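Local coordinates for C alpha-dehydrogenase (Sphingobium sp. SYK-6, PDB 4YAC), which catalyses the NAD-dependent oxidation of the alpha-carbon alcohol in the early steps of lignin beta-aryl ether cleavage, as a short-chain dehydrogenase/reductase, at the interface of chains A and B. Numbering follows the deposited sequence. Chains: chain A/B, C alpha-dehydrogenase.

The interface of chains A and B. Residues chain A 237, 249-253; chain B 269-270, 273-274, 282.
B:Tyr273 lays its ring flat over A:Pro251, and this CH-pi contact is the heart of the patch. The proline CA sits under the ring face, 3.7 Å from the centroid and displaced toward CD2, while its CB lies under the same face, toward the CD1-CE1 edge, 3.7 Å from CD1. The tyrosine gets there with CG anti to its own carbonyl carbon (chi1 -68°) and the ring plane nearly perpendicular to the plane of CA, CB and CG (chi2 -95°). At the far end of the ring the phenol OH rests over two valine tips, CG1 of A:Val237 and CG1 of A:Val249, each 3.8 Å from it and both on the side of the ring that faces A:Pro251. An alanine here would probably strip A:Pro251 of its aromatic lid and open a gap beside the two valines.

Next to the ring, B:Met270 near the end of helix 255-271 runs its extended side chain past A:Leu250, with its CG 3.9 Å from the leucine CB. At the backbone end of the tyrosine, A:Pro253 packs against the segment after that helix, its CG 3.7 Å from CA of B:Ala274 and also against the carbonyl O of B:Met270. The patch belongs to a two-fold symmetric interface of identical chains, so it recurs with the chains exchanged; it probably helps hold this dimer together, if the deposited pair is the biological one.

No direct polar bond joins the chains here. The bent side chain of B:Arg282 brings NH2 to 3.5 Å from the carbonyl O of A:Pro251, beyond hydrogen-bonding distance, though the probably positive guanidinium may still be drawn weakly to it. CD of A:Pro253 meets the guanidinium edge in plane, and the A:Tyr252 ring, tilted 73° to it, brings CD1 under one face. A polar link runs through water 1, which lies in the plane of the B:Tyr273 ring, 2.7 Å from the phenol OH, and reaches the backbone O of A:Val237 at 2.6 Å.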
# COMPACT_ATOMS: atom_id res chain seq x y z
N VAL A 237 -18.75 -14.04 7.48
CA VAL A 237 -17.32 -14.19 7.68
C VAL A 237 -16.81 -13.01 8.50
O VAL A 237 -16.00 -13.17 9.42
CB VAL A 237 -16.55 -14.27 6.34
CG1 VAL A 237 -15.03 -14.24 6.57
CG2 VAL A 237 -16.94 -15.52 5.58
N VAL A 249 -8.50 -11.53 7.60
CA VAL A 249 -9.72 -12.16 7.12
C VAL A 249 -9.56 -12.43 5.63
O VAL A 249 -9.97 -11.62 4.78
CB VAL A 249 -10.97 -11.31 7.40
CG1 VAL A 249 -12.24 -12.13 7.17
CG2 VAL A 249 -10.95 -10.78 8.83
N LEU A 250 -8.95 -13.57 5.33
CA LEU A 250 -8.62 -13.98 3.97
C LEU A 250 -9.20 -15.37 3.72
O LEU A 250 -8.47 -16.36 3.74
CB LEU A 250 -7.10 -14.00 3.77
CG LEU A 250 -6.28 -12.86 4.39
CD1 LEU A 250 -4.82 -13.26 4.48
CD2 LEU A 250 -6.43 -11.60 3.59
N PRO A 251 -10.52 -15.46 3.50
CA PRO A 251 -11.15 -16.78 3.52
C PRO A 251 -10.98 -17.59 2.22
O PRO A 251 -11.94 -18.17 1.73
CB PRO A 251 -12.62 -16.45 3.78
CG PRO A 251 -12.81 -15.11 3.16
CD PRO A 251 -11.50 -14.38 3.29
N TYR A 252 -9.75 -17.64 1.70
CA TYR A 252 -9.47 -18.35 0.46
C TYR A 252 -8.17 -19.15 0.54
O TYR A 252 -7.11 -18.66 0.18
CB TYR A 252 -9.39 -17.35 -0.71
CG TYR A 252 -10.52 -16.36 -0.70
CD1 TYR A 252 -11.83 -16.77 -0.91
CD2 TYR A 252 -10.29 -15.02 -0.46
CE1 TYR A 252 -12.87 -15.87 -0.89
CE2 TYR A 252 -11.32 -14.11 -0.44
CZ TYR A 252 -12.61 -14.54 -0.66
OH TYR A 252 -13.65 -13.65 -0.65
N PRO A 253 -8.26 -20.40 1.03
CA PRO A 253 -7.07 -21.26 1.15
C PRO A 253 -6.40 -21.53 -0.20
O PRO A 253 -5.26 -21.98 -0.23
CB PRO A 253 -7.62 -22.55 1.76
CG PRO A 253 -8.94 -22.20 2.34
CD PRO A 253 -9.48 -21.07 1.53
N ALA B 269 -3.67 -17.84 7.97
CA ALA B 269 -5.00 -17.25 7.96
C ALA B 269 -5.81 -17.80 6.79
O ALA B 269 -6.97 -18.18 6.95
CB ALA B 269 -4.92 -15.74 7.89
N MET B 270 -5.19 -17.83 5.61
CA MET B 270 -5.83 -18.41 4.44
C MET B 270 -6.18 -19.88 4.68
O MET B 270 -7.29 -20.32 4.38
CB MET B 270 -4.92 -18.31 3.21
CG MET B 270 -4.63 -16.89 2.76
SD MET B 270 -3.50 -16.89 1.36
CE MET B 270 -3.44 -15.15 0.96
N TYR B 273 -9.30 -21.41 6.89
CA TYR B 273 -10.62 -21.62 6.32
C TYR B 273 -10.66 -22.88 5.45
O TYR B 273 -11.61 -23.09 4.70
CB TYR B 273 -11.05 -20.41 5.49
CG TYR B 273 -11.32 -19.15 6.28
CD1 TYR B 273 -12.61 -18.82 6.67
CD2 TYR B 273 -10.30 -18.28 6.62
CE1 TYR B 273 -12.87 -17.67 7.39
CE2 TYR B 273 -10.55 -17.12 7.33
CZ TYR B 273 -11.84 -16.82 7.71
OH TYR B 273 -12.09 -15.67 8.42
N ALA B 274 -9.62 -23.70 5.54
CA ALA B 274 -9.52 -24.91 4.72
C ALA B 274 -10.65 -25.90 5.03
O ALA B 274 -11.43 -26.26 4.14
CB ALA B 274 -8.17 -25.58 4.93
N ARG B 282 -15.39 -25.41 -3.67
CA ARG B 282 -14.61 -24.77 -4.72
C ARG B 282 -13.53 -25.71 -5.24
O ARG B 282 -13.19 -25.68 -6.43
CB ARG B 282 -13.99 -23.46 -4.21
CG ARG B 282 -15.00 -22.39 -3.84
CD ARG B 282 -14.32 -21.03 -3.71
NE ARG B 282 -13.27 -21.03 -2.69
CZ ARG B 282 -13.47 -20.82 -1.40
NH1 ARG B 282 -14.69 -20.60 -0.93
NH2 ARG B 282 -12.44 -20.84 -0.56
O HOH W 1 -14.27 -15.05 9.89